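Local atomic coordinates of guanine deaminase (Escherichia coli, PDB entry 6OHB), a protein that catalyses the zinc-dependent hydrolytic deamination of guanine to xanthine and ammonia, the first step of guanine degradation. Residues Gly257-His263 with Glu284-Leu288; Phe274-Val278 with Ala296-Asn302; Ala386-Glu392 with Ser424-Val430. All blocks are in the same frame, centred on the assembly; numbering follows the deposited sequence.

How the contacts relate
Read from the N terminus, the chain illustrates how neighbouring strands and helices of a metal-dependent hydrolase are tied together. Contact 1 opens at 257-263 and contact 2 at 274-278, before contact 1 closes at 284-288 and contact 2 at 296-302, so the loops cross. Contact 1 pairs two successive outer helices, and contact 2 two successive inner strand ends beside the zinc. They touch through Phe274, which packs against Leu259, Tyr262 and Leu288. Contact 3 follows in series, about 37 Å from contact 1 and 26 Å from contact 2, centre to centre; it closes a largely helical loop of 31 residues and joins strand 425-430 to 388-391, which pairs with 73-84 in the sheet contact 2 reaches.

Contact 1: Gly257-His263 with Glu284-Leu288; sequences GYLDVYH and EWDRL
Arg287 carries the polar link between these helices: its NH1 and NH2 each donate to Asp260 OD1 at 3.1 Å, a salt bridge on one oxygen that also accepts from Gln264. Arg287 (chi1 t, chi2 and chi3 p) curls so that its guanidinium lies flat on the His263 ring, centres 3.9 Å apart and planes at 22°. Its CD sits over the ring face, 3.5 Å from the centroid (CH-pi), while His263 ND1 bonds to Thr268. Leu259 (t, p) points toward the other helix and places CD2 3.3 Å from Glu284 O, 3.7 Å from Arg287 CB and 3.6 Å from Leu288 CG. Leu259 and Glu284 set the register, CA atoms 6.3 Å apart. Gly257, with phi 106° and psi -171°, leads into helix 258-264; Glu284 OE2 lies 3.6 Å from Tyr258 N, and Glu284 OE1 is hydrogen-bonded to Glu281 N. The axes of 258-263 and 284-288 approach to 10.2 Å and run roughly parallel, at 29°. The Tyr258 side chain leads away from helix 282-290 and touches Phe210 and Cys239, substrate-binding by similarity. Such same-direction packing of consecutive helices is characteristic of the outer layer of a TIM barrel, here before strands 272-274 and 294-297.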
loop_
_atom_site.group_PDB
_atom_site.type_symbol
_atom_site.label_atom_id
_atom_site.label_comp_id
_atom_site.label_asym_id
_atom_site.label_seq_id
_atom_site.Cartn_x
_atom_site.Cartn_y
_atom_site.Cartn_z
ATOM N N GLY A 257 -4.439 33.279 -10.822
ATOM C CA GLY A 257 -4.243 31.860 -10.605
ATOM C C GLY A 257 -5.391 31.217 -9.843
ATOM O O GLY A 257 -6.433 31.822 -9.578
ATOM N N TYR A 258 -5.163 29.957 -9.469
ATOM C CA TYR A 258 -6.213 29.129 -8.883
ATOM C C TYR A 258 -6.578 29.598 -7.474
ATOM O O TYR A 258 -7.748 29.878 -7.180
ATOM C CB TYR A 258 -5.750 27.670 -8.880
ATOM C CG TYR A 258 -6.836 26.615 -8.803
ATOM C CD1 TYR A 258 -8.106 26.912 -8.325
ATOM C CD2 TYR A 258 -6.570 25.303 -9.184
ATOM C CE1 TYR A 258 -9.087 25.933 -8.242
ATOM C CE2 TYR A 258 -7.538 24.323 -9.106
ATOM C CZ TYR A 258 -8.795 24.640 -8.635
ATOM O OH TYR A 258 -9.755 23.656 -8.564
ATOM N N LEU A 259 -5.591 29.666 -6.576
ATOM C CA LEU A 259 -5.883 30.037 -5.194
ATOM C C LEU A 259 -6.470 31.439 -5.097
ATOM O O LEU A 259 -7.268 31.720 -4.191
ATOM C CB LEU A 259 -4.616 29.929 -4.342
ATOM C CG LEU A 259 -4.701 30.428 -2.890
ATOM C CD1 LEU A 259 -5.764 29.679 -2.097
ATOM C CD2 LEU A 259 -3.351 30.346 -2.198
ATOM N N ASP A 260 -6.104 32.329 -6.021
ATOM C CA ASP A 260 -6.607 33.693 -5.944
ATOM C C ASP A 260 -8.096 33.783 -6.246
ATOM O O ASP A 260 -8.748 34.725 -5.785
ATOM C CB ASP A 260 -5.830 34.609 -6.886
ATOM C CG ASP A 260 -6.179 36.074 -6.685
ATOM O OD1 ASP A 260 -5.673 36.678 -5.713
ATOM O OD2 ASP A 260 -6.963 36.617 -7.495
ATOM N N VAL A 261 -8.655 32.820 -6.978
ATOM C CA VAL A 261 -10.104 32.792 -7.160
ATOM C C VAL A 261 -10.796 32.614 -5.815
ATOM O O VAL A 261 -11.757 33.323 -5.494
ATOM C CB VAL A 261 -10.507 31.685 -8.149
ATOM C CG1 VAL A 261 -12.008 31.741 -8.412
ATOM C CG2 VAL A 261 -9.716 31.813 -9.439
ATOM N N TYR A 262 -10.310 31.666 -5.005
ATOM C CA TYR A 262 -10.889 31.458 -3.683
ATOM C C TYR A 262 -10.612 32.644 -2.773
ATOM O O TYR A 262 -11.483 33.056 -1.997
ATOM C CB TYR A 262 -10.325 30.185 -3.053
ATOM C CG TYR A 262 -10.639 28.915 -3.799
ATOM C CD1 TYR A 262 -11.943 28.601 -4.166
ATOM C CD2 TYR A 262 -9.629 28.027 -4.135
ATOM C CE1 TYR A 262 -12.227 27.432 -4.854
ATOM C CE2 TYR A 262 -9.901 26.858 -4.820
ATOM C CZ TYR A 262 -11.198 26.565 -5.177
ATOM O OH TYR A 262 -11.460 25.398 -5.857
ATOM N N HIS A 263 -9.413 33.220 -2.880
ATOM C CA HIS A 263 -9.019 34.319 -2.003
ATOM C C HIS A 263 -9.863 35.565 -2.244
ATOM O O HIS A 263 -10.284 36.226 -1.287
ATOM C CB HIS A 263 -7.532 34.626 -2.192
ATOM C CG HIS A 263 -7.016 35.717 -1.306
ATOM N ND1 HIS A 263 -6.926 35.585 0.064
ATOM C CD2 HIS A 263 -6.551 36.956 -1.593
ATOM C CE1 HIS A 263 -6.433 36.696 0.580
ATOM N NE2 HIS A 263 -6.196 37.543 -0.405
ATOM N N GLU A 284 1.255 31.246 -4.280
ATOM C CA GLU A 284 0.148 30.567 -3.615
ATOM C C GLU A 284 0.576 29.992 -2.269
ATOM O O GLU A 284 -0.208 29.998 -1.311
ATOM C CB GLU A 284 -0.409 29.476 -4.528
ATOM C CG GLU A 284 -1.137 30.020 -5.750
ATOM C CD GLU A 284 -1.250 29.000 -6.870
ATOM O OE1 GLU A 284 -0.336 28.156 -7.011
ATOM O OE2 GLU A 284 -2.253 29.046 -7.616
ATOM N N TRP A 285 1.812 29.491 -2.174
ATOM C CA TRP A 285 2.348 29.075 -0.882
ATOM C C TRP A 285 2.318 30.233 0.109
ATOM O O TRP A 285 1.832 30.094 1.242
ATOM C CB TRP A 285 3.780 28.558 -1.043
ATOM C CG TRP A 285 3.910 27.146 -1.534
ATOM C CD1 TRP A 285 4.425 26.740 -2.733
ATOM C CD2 TRP A 285 3.546 25.951 -0.829
ATOM N NE1 TRP A 285 4.393 25.370 -2.823
ATOM C CE2 TRP A 285 3.859 24.860 -1.668
ATOM C CE3 TRP A 285 2.980 25.697 0.425
ATOM C CZ2 TRP A 285 3.627 23.538 -1.292
ATOM C CZ3 TRP A 285 2.750 24.384 0.797
ATOM C CH2 TRP A 285 3.073 23.321 -0.060
ATOM N N ASP A 286 2.827 31.400 -0.311
ATOM C CA ASP A 286 2.854 32.556 0.584
ATOM C C ASP A 286 1.449 33.036 0.935
ATOM O O ASP A 286 1.216 33.490 2.061
ATOM C CB ASP A 286 3.658 33.699 -0.042
ATOM C CG ASP A 286 5.102 33.318 -0.326
ATOM O OD1 ASP A 286 5.612 32.365 0.305
ATOM O OD2 ASP A 286 5.733 33.985 -1.176
ATOM N N ARG A 287 0.508 32.950 -0.007
ATOM C CA ARG A 287 -0.870 33.346 0.280
ATOM C C ARG A 287 -1.514 32.412 1.299
ATOM O O ARG A 287 -2.198 32.867 2.224
ATOM C CB ARG A 287 -1.678 33.387 -1.018
ATOM C CG ARG A 287 -3.136 33.800 -0.869
ATOM C CD ARG A 287 -3.307 35.296 -0.574
ATOM N NE ARG A 287 -3.005 36.197 -1.694
ATOM C CZ ARG A 287 -3.562 36.153 -2.905
ATOM N NH1 ARG A 287 -4.480 35.244 -3.211
ATOM N NH2 ARG A 287 -3.199 37.037 -3.828
ATOM N N LEU A 288 -1.325 31.100 1.136
ATOM C CA LEU A 288 -1.828 30.156 2.129
ATOM C C LEU A 288 -1.213 30.426 3.496
ATOM O O LEU A 288 -1.898 30.348 4.522
ATOM C CB LEU A 288 -1.539 28.722 1.691
ATOM C CG LEU A 288 -2.378 28.160 0.544
ATOM C CD1 LEU A 288 -1.964 26.725 0.248
ATOM C CD2 LEU A 288 -3.863 28.245 0.867
#

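Contact 2: Phe274-Val278 with Ala296-Asn302; sequences FAHCV and AFCPTSN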
loop_
_atom_site.group_PDB
_atom_site.type_symbol
_atom_site.label_atom_id
_atom_site.label_comp_id
_atom_site.label_asym_id
_atom_site.label_seq_id
_atom_site.Cartn_x
_atom_site.Cartn_y
_atom_site.Cartn_z
ATOM N N PHE A 274 -7.856 23.186 1.855
ATOM C CA PHE A 274 -7.704 22.994 0.421
ATOM C C PHE A 274 -7.043 21.643 0.190
ATOM O O PHE A 274 -5.910 21.412 0.629
ATOM C CB PHE A 274 -6.885 24.132 -0.191
ATOM C CG PHE A 274 -7.507 25.488 0.009
ATOM C CD1 PHE A 274 -8.518 25.929 -0.828
ATOM C CD2 PHE A 274 -7.096 26.311 1.049
ATOM C CE1 PHE A 274 -9.106 27.167 -0.643
ATOM C CE2 PHE A 274 -7.678 27.551 1.242
ATOM C CZ PHE A 274 -8.685 27.981 0.394
ATOM N N ALA A 275 -7.759 20.760 -0.492
ATOM C CA ALA A 275 -7.285 19.413 -0.759
ATOM C C ALA A 275 -6.286 19.402 -1.907
ATOM O O ALA A 275 -6.436 20.142 -2.887
ATOM C CB ALA A 275 -8.461 18.494 -1.086
ATOM N N HIS A 276 -5.241 18.582 -1.737
ATOM C CA HIS A 276 -4.236 18.199 -2.729
ATOM C C HIS A 276 -3.079 19.188 -2.772
ATOM O O HIS A 276 -2.016 18.903 -2.212
ATOM C CB HIS A 276 -4.870 18.007 -4.109
ATOM C CG HIS A 276 -5.947 16.968 -4.125
ATOM N ND1 HIS A 276 -5.699 15.636 -3.867
ATOM C CD2 HIS A 276 -7.279 17.066 -4.351
ATOM C CE1 HIS A 276 -6.830 14.957 -3.940
ATOM N NE2 HIS A 276 -7.805 15.801 -4.233
ATOM N N CYS A 277 -3.262 20.344 -3.417
ATOM C CA CYS A 277 -2.233 21.389 -3.439
ATOM C C CYS A 277 -0.903 20.847 -3.955
ATOM O O CYS A 277 0.159 21.098 -3.377
ATOM C CB CYS A 277 -2.053 22.013 -2.054
ATOM S SG CYS A 277 -3.512 22.880 -1.455
ATOM N N VAL A 278 -0.966 20.089 -5.052
ATOM C CA VAL A 278 0.219 19.417 -5.574
ATOM C C VAL A 278 1.078 20.359 -6.415
ATOM O O VAL A 278 2.311 20.259 -6.399
ATOM C CB VAL A 278 -0.210 18.179 -6.385
ATOM C CG1 VAL A 278 0.996 17.446 -6.947
ATOM C CG2 VAL A 278 -1.066 17.257 -5.525
ATOM N N ALA A 296 -4.904 19.718 2.824
ATOM C CA ALA A 296 -5.177 18.297 3.028
ATOM C C ALA A 296 -4.293 17.484 2.087
ATOM O O ALA A 296 -4.550 17.423 0.880
ATOM C CB ALA A 296 -6.654 17.981 2.797
ATOM N N PHE A 297 -3.274 16.842 2.655
ATOM C CA PHE A 297 -2.330 15.995 1.932
ATOM C C PHE A 297 -2.956 14.618 1.730
ATOM O O PHE A 297 -3.284 13.934 2.706
ATOM C CB PHE A 297 -1.024 15.933 2.734
ATOM C CG PHE A 297 0.087 15.122 2.105
ATOM C CD1 PHE A 297 0.060 14.744 0.773
ATOM C CD2 PHE A 297 1.178 14.745 2.880
ATOM C CE1 PHE A 297 1.098 13.998 0.227
ATOM C CE2 PHE A 297 2.210 14.004 2.346
ATOM C CZ PHE A 297 2.173 13.626 1.020
ATOM N N CYS A 298 -3.121 14.207 0.467
ATOM C CA CYS A 298 -3.720 12.914 0.122
ATOM C C CYS A 298 -2.799 12.158 -0.826
ATOM O O CYS A 298 -2.984 12.210 -2.055
ATOM C CB CYS A 298 -5.088 13.092 -0.545
ATOM S SG CYS A 298 -6.158 14.401 0.080
ATOM N N PRO A 299 -1.834 11.398 -0.294
ATOM C CA PRO A 299 -0.847 10.770 -1.192
ATOM C C PRO A 299 -1.419 9.671 -2.078
ATOM O O PRO A 299 -0.994 9.530 -3.237
ATOM C CB PRO A 299 0.215 10.232 -0.225
ATOM C CG PRO A 299 -0.499 10.087 1.084
ATOM C CD PRO A 299 -1.489 11.218 1.126
ATOM N N THR A 300 -2.382 8.891 -1.578
ATOM C CA THR A 300 -2.850 7.717 -2.313
ATOM C C THR A 300 -3.518 8.103 -3.630
ATOM O O THR A 300 -3.167 7.579 -4.695
ATOM C CB THR A 300 -3.807 6.905 -1.438
ATOM O OG1 THR A 300 -3.129 6.485 -0.251
ATOM C CG2 THR A 300 -4.302 5.671 -2.183
ATOM N N SER A 301 -4.491 9.016 -3.575
ATOM C CA SER A 301 -5.133 9.466 -4.803
ATOM C C SER A 301 -4.170 10.259 -5.682
ATOM O O SER A 301 -4.255 10.181 -6.913
ATOM C CB SER A 301 -6.386 10.285 -4.483
ATOM O OG SER A 301 -6.072 11.650 -4.293
ATOM N N ASN A 302 -3.236 11.007 -5.082
ATOM C CA ASN A 302 -2.232 11.696 -5.893
ATOM C C ASN A 302 -1.441 10.704 -6.740
ATOM O O ASN A 302 -1.089 10.995 -7.891
ATOM C CB ASN A 302 -1.275 12.504 -5.014
ATOM C CG ASN A 302 -1.938 13.704 -4.350
ATOM O OD1 ASN A 302 -3.086 14.052 -4.639
ATOM N ND2 ASN A 302 -1.207 14.342 -3.450
HETATM O O HOH W 1 -1.919 16.091 -1.732
#
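His276 turns the CE1 edge of its imidazole to the first turn of helix 299-304, with CE1 3.4 Å from Ser301 OG near the ring plane and SG of the N-cap Cys298 oblique to the ring, 4.5 Å from its centroid. Its ND1 donates to Asn302 OD1 at 3.2 Å, and NE2 makes a weak hydrogen bond to the zinc ligand Asp327; the ring meets that of His237. The backbones form a short parallel ladder around the bridge between Ala275 and Ala296: Ala296 N gives to Phe274 O, and His276 N to Ala296 O, both at 2.9 Å. Ala275 and Ala296 meet with CB atoms 4.3 Å apart, and both touch His82. Segment 274-278 turns a corner at Ala275, and His276 follows with positive phi (87°). A water bridges the gap that opens, donating to His276 O (2.9 Å) and accepting from Cys298 N (3.1 Å) and Asn302 ND2 (2.6 Å). Parallel strands ending beside a metal site are typical of the C-terminal mouth of an amidohydrolase TIM barrel; the zinc is held by His82, His84, His237 and Asp327, and the side chain of His276 comes to about 4 Å from it, in the active site.

Contact 3: Ala386-Glu392 with Ser424-Val430; sequences ADFVVME and SIYRTYV
Ser424 begins the second segment by accepting Glu392 N at 2.6 Å with its O, which lies 3.1 Å from Met391 CA. Ile425 (m, m) pairs with Met391 without hydrogen bonds, CA atoms 4.8 Å apart. Its CD1 meets Met391 SD at 3.5 Å and its CG2 meets Val389 CG1 at 3.8 Å. A classic beta bulge follows: Tyr426 N and Arg427 N both donate to Val390 O, at 2.8 and 3.0 Å, because Tyr426 adopts phi -93° and psi -43°. Val390 CG1 sits at the edge of the Tyr426 ring, 4.0 Å from CD2. Arg427 O returns a bond to Val390 N (2.9 Å), and its NH1 bonds to Tyr426 O (2.9 Å). Thr428 faces Val389 in a non-hydrogen-bonded pair, CA atoms 4.6 Å apart. Tyr429 (chi1 m) makes a reciprocal pair with Phe388: Tyr429 N to Phe388 O at 2.9 Å and Phe388 N to Tyr429 O at 3.0 Å. Phe388 takes chi1 p, so the rings form an offset stack, centroids 4.5 Å apart and planes at 10°. Val430 lies opposite Asp387, CA atoms 4.5 Å apart. The axes of 388-391 and 425-430 approach to 4.6 Å, antiparallel at 166°. Strand 388-391 runs between 425-430 and 73-84, while 425-430 pairs onward with 433-437, Thr428 and Val430 touch Thr136 of strand 135-141, and Thr428 OG1 bonds to Leu131 O of helix 116-132.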
loop_
_atom_site.group_PDB
_atom_site.type_symbol
_atom_site.label_atom_id
_atom_site.label_comp_id
_atom_site.label_asym_id
_atom_site.label_seq_id
_atom_site.Cartn_x
_atom_site.Cartn_y
_atom_site.Cartn_z
ATOM N N ALA A 386 -12.792 12.623 24.554
ATOM C CA ALA A 386 -12.196 11.290 24.656
ATOM C C ALA A 386 -12.534 10.461 23.414
ATOM O O ALA A 386 -13.348 9.538 23.434
ATOM C CB ALA A 386 -12.655 10.605 25.940
ATOM N N ASP A 387 -11.868 10.810 22.318
ATOM C CA ASP A 387 -11.889 10.037 21.079
ATOM C C ASP A 387 -10.541 9.339 20.993
ATOM O O ASP A 387 -9.512 10.005 20.852
ATOM C CB ASP A 387 -12.087 10.930 19.854
ATOM C CG ASP A 387 -13.405 11.680 19.857
ATOM O OD1 ASP A 387 -14.344 11.283 20.585
ATOM O OD2 ASP A 387 -13.493 12.684 19.115
ATOM N N PHE A 388 -10.527 8.011 21.078
ATOM C CA PHE A 388 -9.239 7.335 21.019
ATOM C C PHE A 388 -9.404 5.932 20.453
ATOM O O PHE A 388 -10.514 5.413 20.315
ATOM C CB PHE A 388 -8.549 7.300 22.391
ATOM C CG PHE A 388 -9.333 6.593 23.470
ATOM C CD1 PHE A 388 -10.289 7.271 24.210
ATOM C CD2 PHE A 388 -9.077 5.262 23.774
ATOM C CE1 PHE A 388 -10.996 6.628 25.217
ATOM C CE2 PHE A 388 -9.776 4.616 24.780
ATOM C CZ PHE A 388 -10.739 5.300 25.502
ATOM N N VAL A 389 -8.267 5.335 20.102
ATOM C CA VAL A 389 -8.209 4.043 19.433
ATOM C C VAL A 389 -7.236 3.145 20.186
ATOM O O VAL A 389 -6.096 3.542 20.464
ATOM C CB VAL A 389 -7.776 4.176 17.959
ATOM C CG1 VAL A 389 -7.859 2.823 17.255
ATOM C CG2 VAL A 389 -8.622 5.218 17.246
ATOM N N VAL A 390 -7.688 1.943 20.519
ATOM C CA VAL A 390 -6.813 0.888 21.012
ATOM C C VAL A 390 -6.339 0.091 19.801
ATOM O O VAL A 390 -7.159 -0.504 19.086
ATOM C CB VAL A 390 -7.541 -0.012 22.020
ATOM C CG1 VAL A 390 -6.576 -1.006 22.633
ATOM C CG2 VAL A 390 -8.220 0.840 23.093
ATOM N N MET A 391 -5.016 0.054 19.610
ATOM C CA MET A 391 -4.324 -0.520 18.470
ATOM C C MET A 391 -3.604 -1.793 18.881
ATOM O O MET A 391 -3.057 -1.883 19.988
ATOM C CB MET A 391 -3.258 0.434 17.915
ATOM C CG MET A 391 -3.696 1.849 17.646
ATOM S SD MET A 391 -4.247 2.050 15.957
ATOM C CE MET A 391 -2.779 1.521 15.076
ATOM N N GLU A 392 -3.587 -2.764 17.972
ATOM C CA GLU A 392 -2.848 -4.004 18.165
ATOM C C GLU A 392 -1.681 -3.965 17.192
ATOM O O GLU A 392 -1.825 -4.347 16.026
ATOM C CB GLU A 392 -3.739 -5.222 17.913
ATOM C CG GLU A 392 -3.178 -6.530 18.463
ATOM C CD GLU A 392 -4.071 -7.714 18.158
ATOM O OE1 GLU A 392 -5.228 -7.488 17.742
ATOM O OE2 GLU A 392 -3.613 -8.868 18.325
ATOM N N SER A 424 -5.125 -3.739 12.709
ATOM C CA SER A 424 -4.453 -3.080 13.826
ATOM C C SER A 424 -5.424 -2.370 14.759
ATOM O O SER A 424 -5.049 -2.054 15.892
ATOM C CB SER A 424 -3.432 -2.060 13.317
ATOM O OG SER A 424 -2.307 -2.687 12.733
ATOM N N ILE A 425 -6.657 -2.132 14.321
ATOM C CA ILE A 425 -7.638 -1.390 15.103
ATOM C C ILE A 425 -8.411 -2.392 15.950
ATOM O O ILE A 425 -9.236 -3.151 15.435
ATOM C CB ILE A 425 -8.579 -0.581 14.204
ATOM C CG1 ILE A 425 -7.787 0.282 13.215
ATOM C CG2 ILE A 425 -9.505 0.279 15.031
ATOM C CD1 ILE A 425 -6.908 1.281 13.848
ATOM N N TYR A 426 -8.154 -2.384 17.259
ATOM C CA TYR A 426 -8.773 -3.326 18.189
ATOM C C TYR A 426 -10.038 -2.751 18.818
ATOM O O TYR A 426 -11.054 -3.450 18.930
ATOM C CB TYR A 426 -7.755 -3.716 19.271
ATOM C CG TYR A 426 -8.204 -4.766 20.270
ATOM C CD1 TYR A 426 -8.377 -6.098 19.892
ATOM C CD2 TYR A 426 -8.417 -4.430 21.605
ATOM C CE1 TYR A 426 -8.774 -7.065 20.815
ATOM C CE2 TYR A 426 -8.811 -5.388 22.540
ATOM C CZ TYR A 426 -8.990 -6.700 22.140
ATOM O OH TYR A 426 -9.383 -7.646 23.065
ATOM N N ARG A 427 -9.993 -1.486 19.233
ATOM C CA ARG A 427 -11.177 -0.838 19.784
ATOM C C ARG A 427 -11.179 0.622 19.347
ATOM O O ARG A 427 -10.119 1.232 19.183
ATOM C CB ARG A 427 -11.222 -0.909 21.331
ATOM C CG ARG A 427 -11.294 -2.309 21.968
ATOM C CD ARG A 427 -12.697 -2.902 21.927
ATOM N NE ARG A 427 -12.780 -4.198 22.605
ATOM C CZ ARG A 427 -12.450 -5.368 22.056
ATOM N NH1 ARG A 427 -12.002 -5.432 20.802
ATOM N NH2 ARG A 427 -12.571 -6.485 22.763
ATOM N N THR A 428 -12.374 1.181 19.167
ATOM C CA THR A 428 -12.519 2.607 18.898
ATOM C C THR A 428 -13.540 3.198 19.862
ATOM O O THR A 428 -14.686 2.724 19.936
ATOM C CB THR A 428 -12.929 2.883 17.442
ATOM O OG1 THR A 428 -11.937 2.347 16.559
ATOM C CG2 THR A 428 -13.046 4.385 17.192
ATOM N N TYR A 429 -13.116 4.253 20.567
ATOM C CA TYR A 429 -13.935 5.008 21.503
ATOM C C TYR A 429 -14.219 6.385 20.916
ATOM O O TYR A 429 -13.292 7.093 20.495
ATOM C CB TYR A 429 -13.225 5.171 22.854
ATOM C CG TYR A 429 -13.225 3.947 23.750
ATOM C CD1 TYR A 429 -12.386 2.863 23.488
ATOM C CD2 TYR A 429 -14.051 3.880 24.872
ATOM C CE1 TYR A 429 -12.379 1.739 24.315
ATOM C CE2 TYR A 429 -14.052 2.762 25.701
ATOM C CZ TYR A 429 -13.213 1.697 25.419
ATOM O OH TYR A 429 -13.213 0.590 26.244
ATOM N N VAL A 430 -15.492 6.772 20.915
ATOM C CA VAL A 430 -15.914 8.100 20.485
ATOM C C VAL A 430 -16.775 8.702 21.589
ATOM O O VAL A 430 -17.687 8.040 22.099
ATOM C CB VAL A 430 -16.684 8.050 19.151
ATOM C CG1 VAL A 430 -17.468 9.328 18.931
ATOM C CG2 VAL A 430 -15.717 7.806 17.995
#